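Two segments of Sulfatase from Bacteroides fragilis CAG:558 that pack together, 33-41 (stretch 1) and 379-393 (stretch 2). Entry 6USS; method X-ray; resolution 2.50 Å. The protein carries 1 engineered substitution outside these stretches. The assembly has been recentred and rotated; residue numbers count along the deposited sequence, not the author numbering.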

# COMPACT_ATOMS: atom_id res chain seq x y z
N ARG A 33 -2.34 -1.95 23.43
CA ARG A 33 -1.61 -2.54 22.30
C ARG A 33 -0.41 -1.68 21.92
O ARG A 33 -0.57 -0.54 21.51
N PRO A 34 0.79 -2.23 22.03
CA PRO A 34 1.99 -1.41 21.87
C PRO A 34 2.31 -1.15 20.41
O PRO A 34 1.92 -1.90 19.51
N ASN A 35 3.02 -0.05 20.18
CA ASN A 35 3.76 0.09 18.94
C ASN A 35 4.98 -0.81 18.97
O ASN A 35 5.51 -1.13 20.03
N ILE A 36 5.41 -1.21 17.78
CA ILE A 36 6.55 -2.09 17.60
C ILE A 36 7.48 -1.46 16.57
O ILE A 36 7.04 -1.12 15.46
N ILE A 37 8.74 -1.30 16.93
CA ILE A 37 9.79 -0.96 15.98
C ILE A 37 10.74 -2.14 15.87
O ILE A 37 11.35 -2.56 16.87
N LEU A 38 10.87 -2.67 14.65
CA LEU A 38 11.89 -3.65 14.28
C LEU A 38 13.00 -2.90 13.57
O LEU A 38 12.82 -2.44 12.44
N PHE A 39 14.14 -2.75 14.24
CA PHE A 39 15.29 -2.01 13.71
C PHE A 39 16.27 -3.08 13.22
O PHE A 39 16.85 -3.81 14.03
N MET A 40 16.41 -3.18 11.90
CA MET A 40 17.18 -4.24 11.24
C MET A 40 18.37 -3.62 10.53
O MET A 40 18.20 -2.79 9.62
N VAL A 41 19.57 -4.03 10.92
CA VAL A 41 20.80 -3.60 10.27
C VAL A 41 21.22 -4.67 9.28
O VAL A 41 20.98 -5.87 9.48
N ILE A 379 15.80 -18.33 16.21
CA ILE A 379 16.12 -18.13 14.81
C ILE A 379 15.11 -17.17 14.17
O ILE A 379 13.97 -17.05 14.61
N ILE A 380 15.56 -16.49 13.10
CA ILE A 380 14.87 -15.34 12.52
C ILE A 380 13.39 -15.62 12.22
O ILE A 380 12.53 -14.77 12.47
N GLU A 381 13.05 -16.80 11.68
CA GLU A 381 11.63 -17.07 11.42
C GLU A 381 10.77 -16.98 12.67
O GLU A 381 9.55 -16.83 12.54
N ASP A 382 11.37 -17.08 13.86
CA ASP A 382 10.62 -16.91 15.11
C ASP A 382 10.09 -15.49 15.30
O ASP A 382 9.10 -15.29 16.02
N PHE A 383 10.75 -14.49 14.69
CA PHE A 383 10.30 -13.11 14.78
C PHE A 383 8.84 -12.95 14.33
O PHE A 383 8.11 -12.10 14.85
N TYR A 384 8.41 -13.79 13.37
CA TYR A 384 7.06 -13.67 12.81
C TYR A 384 5.98 -13.98 13.85
O TYR A 384 5.17 -13.09 14.17
N PRO A 385 5.91 -15.19 14.44
CA PRO A 385 4.94 -15.40 15.52
C PRO A 385 5.15 -14.47 16.70
O PRO A 385 4.18 -14.11 17.35
N SER A 386 6.40 -14.08 17.00
CA SER A 386 6.65 -13.27 18.20
C SER A 386 6.08 -11.87 18.04
O SER A 386 5.50 -11.31 18.97
N ILE A 387 6.24 -11.28 16.86
CA ILE A 387 5.76 -9.92 16.66
C ILE A 387 4.23 -9.90 16.64
O ILE A 387 3.60 -9.00 17.21
N LEU A 388 3.61 -10.91 16.02
CA LEU A 388 2.15 -11.01 16.05
C LEU A 388 1.62 -11.16 17.47
O LEU A 388 0.56 -10.61 17.81
N GLU A 389 2.34 -11.91 18.32
CA GLU A 389 1.94 -12.08 19.71
C GLU A 389 2.14 -10.79 20.50
O GLU A 389 1.33 -10.45 21.36
N MET A 390 3.23 -10.08 20.23
CA MET A 390 3.43 -8.79 20.87
C MET A 390 2.29 -7.85 20.53
O MET A 390 1.86 -7.04 21.36
N ALA A 391 1.79 -7.95 19.29
CA ALA A 391 0.70 -7.11 18.82
C ALA A 391 -0.67 -7.63 19.26
O ALA A 391 -1.69 -7.03 18.90
N GLN A 392 -0.70 -8.71 20.04
CA GLN A 392 -1.93 -9.28 20.57
C GLN A 392 -2.86 -9.69 19.43
O GLN A 392 -4.08 -9.58 19.54
N VAL A 393 -2.27 -10.13 18.33
CA VAL A 393 -3.02 -10.81 17.28
C VAL A 393 -3.24 -12.25 17.76
O VAL A 393 -2.48 -13.16 17.40

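Strand 35-41 and helix 383-390 run nearly antiparallel (155° between their N-to-C directions), with a closest axis approach of 9.8 Å, and they pack through side chains without a direct hydrogen bond between them. Alternation along the strand sets the pattern: I36, L38 and M40 point toward the helical stretch, while N35, I37, F39 and V41 are out of its reach. Because the directions are opposed, I36 meets the C-terminal end of the helix, L38 its first turns, and M40 reaches I380, at the N-terminal side of the contact.

I36 is the main bump, with the largest area covered by the other stretch. Its m,t rotamer extends CD1 into a hollow lined by I387, M390 and A391: I36 CD1 lies 4.2 Å from I387 CG2, 3.8 Å from M390 CB and 4.1 Å from A391 CB. I36 CD1 also comes within 3.7 Å of the backbone atom I387 O. The short side chain of A391 forms a low wall of this pocket. M390 (m,t,t) contributes the base of its side chain, since CB points toward the strand but the end leads away.

One step along, L38 (t,p) straddles two helix residues with its branches. L38 CD1 approaches F383 CE2 at 4.0 Å, meeting the ring of F383 (chi1 m) at its edge, near the ring plane, and L38 CD2 sits 4.2 Å from I387 CD1. I387 (m,t) is thus the knob between two strand side chains, its CG2 against I36 and its CD1 against L38. Farther on, the contact thins: M40 (t,p,p) places M40 CE 4.4 Å from CD1 of I380 (t,p), a loose touch that fits the wide CA spacing of 11.4 Å between M40 and I380.

At the other end the backbones draw closer, with R33 and A391 CA atoms 6.2 Å apart. The P34 ring, C-gamma endo, rests against the helix end, P34 CG 3.5 Å from M390 O. Q392 takes a positive phi in a Schellman motif; its CA-to-CB bond points toward stretch 1, and the m,t side chain places Q392 NE2 4.0 Å from P34 CD and Q392 OE1 3.5 Å from R33 CG. The aliphatic part of R33 (chi1 -92°, between wells, then t and m) covers this exposed margin, with R33 CD 3.5 Å from A391 O. The polar link here is indirect: water 1 accepts from R33 NH1 at 2.6 Å and donates to A391 O at 2.7 Å, bridging the guanidinium to a carbonyl at the helix end.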

# COMPACT_ATOMS: atom_id res chain seq x y z
CB ARG A 33 -2.52 -2.73 21.07
CG ARG A 33 -3.19 -4.11 21.02
CD ARG A 33 -3.84 -4.39 19.68
NE ARG A 33 -4.52 -3.22 19.16
CZ ARG A 33 -4.98 -3.12 17.92
NH1 ARG A 33 -4.85 -4.14 17.08
NH2 ARG A 33 -5.60 -2.02 17.52
CB PRO A 34 3.08 -2.28 22.50
CG PRO A 34 2.63 -3.69 22.19
CD PRO A 34 1.11 -3.65 22.27
CB ASN A 35 4.20 1.54 18.72
CG ASN A 35 3.10 2.52 18.99
OD1 ASN A 35 2.12 2.60 18.26
ND2 ASN A 35 3.25 3.26 20.06
CB ILE A 36 6.08 -3.48 17.13
CG1 ILE A 36 5.07 -4.05 18.13
CG2 ILE A 36 7.28 -4.38 16.86
CD1 ILE A 36 4.49 -5.41 17.77
CB ILE A 37 10.57 0.30 16.39
CG1 ILE A 37 9.66 1.52 16.47
CG2 ILE A 37 11.69 0.54 15.40
CD1 ILE A 37 10.39 2.74 17.04
CB LEU A 38 11.30 -4.74 13.38
CG LEU A 38 12.28 -5.77 12.83
CD1 LEU A 38 13.02 -6.45 13.97
CD2 LEU A 38 11.51 -6.80 11.99
CB PHE A 39 15.87 -1.09 14.78
CG PHE A 39 16.99 -0.17 14.33
CD1 PHE A 39 18.30 -0.61 14.26
CD2 PHE A 39 16.73 1.17 14.05
CE1 PHE A 39 19.33 0.26 13.88
CE2 PHE A 39 17.76 2.05 13.67
CZ PHE A 39 19.05 1.59 13.59
CB MET A 40 16.31 -5.01 10.24
CG MET A 40 17.04 -6.14 9.53
SD MET A 40 17.36 -7.61 10.55
CE MET A 40 15.69 -8.06 10.99
CB VAL A 41 21.91 -3.33 11.31
CG1 VAL A 41 23.09 -2.70 10.64
CG2 VAL A 41 21.36 -2.46 12.42
CB ILE A 379 16.15 -19.48 14.06
CG1 ILE A 379 16.61 -19.30 12.62
CG2 ILE A 379 14.80 -20.19 14.19
CD1 ILE A 379 17.60 -20.35 12.18
CB ILE A 380 15.64 -14.84 11.28
CG1 ILE A 380 14.94 -13.65 10.62
CG2 ILE A 380 15.83 -15.96 10.26
CD1 ILE A 380 14.95 -12.41 11.45
CB GLU A 381 11.41 -18.44 10.77
CG GLU A 381 11.90 -19.62 11.58
CD GLU A 381 13.18 -20.22 10.99
OE1 GLU A 381 13.32 -21.46 11.02
OE2 GLU A 381 14.04 -19.43 10.49
CB ASP A 382 11.50 -17.27 16.31
CG ASP A 382 12.08 -18.67 16.23
OD1 ASP A 382 11.56 -19.51 15.47
OD2 ASP A 382 13.09 -18.92 16.94
CB PHE A 383 11.20 -12.19 13.93
CG PHE A 383 12.51 -11.82 14.58
CD1 PHE A 383 13.38 -12.79 15.05
CD2 PHE A 383 12.88 -10.49 14.69
CE1 PHE A 383 14.61 -12.44 15.64
CE2 PHE A 383 14.10 -10.12 15.28
CZ PHE A 383 14.97 -11.10 15.75
CB TYR A 384 6.96 -14.54 11.56
CG TYR A 384 5.67 -14.57 10.78
CD1 TYR A 384 4.51 -15.12 11.31
CD2 TYR A 384 5.64 -14.12 9.46
CE1 TYR A 384 3.35 -15.19 10.57
CE2 TYR A 384 4.50 -14.19 8.70
CZ TYR A 384 3.35 -14.72 9.25
OH TYR A 384 2.21 -14.79 8.49
CB PRO A 385 5.18 -16.86 15.96
CG PRO A 385 6.09 -17.46 14.95
CD PRO A 385 6.84 -16.33 14.33
CB SER A 386 8.14 -13.19 18.51
OG SER A 386 8.71 -14.48 18.60
CB ILE A 387 6.41 -9.33 15.39
CG1 ILE A 387 7.85 -8.93 15.70
CG2 ILE A 387 5.59 -8.16 14.86
CD1 ILE A 387 8.80 -8.82 14.51
CB LEU A 388 1.70 -12.18 15.17
CG LEU A 388 2.07 -11.96 13.70
CD1 LEU A 388 1.69 -13.16 12.86
CD2 LEU A 388 1.44 -10.67 13.15
CB GLU A 389 2.71 -13.23 20.35
CG GLU A 389 2.48 -13.40 21.85
CD GLU A 389 3.03 -14.73 22.39
OE1 GLU A 389 3.56 -15.54 21.58
OE2 GLU A 389 2.90 -14.98 23.61
CB MET A 390 4.76 -8.17 20.43
CG MET A 390 5.99 -8.75 21.07
SD MET A 390 7.41 -8.31 20.06
CE MET A 390 8.78 -8.75 21.09
CB ALA A 391 0.76 -6.99 17.30
CB GLN A 392 -2.63 -8.30 21.52
CG GLN A 392 -1.73 -7.79 22.62
CD GLN A 392 -2.41 -6.72 23.44
OE1 GLN A 392 -3.64 -6.60 23.43
NE2 GLN A 392 -1.62 -5.92 24.14
CB VAL A 393 -2.27 -10.75 15.93
CG1 VAL A 393 -3.14 -11.30 14.80
CG2 VAL A 393 -1.88 -9.30 15.64
O HOH W 1 -4.02 -6.59 17.52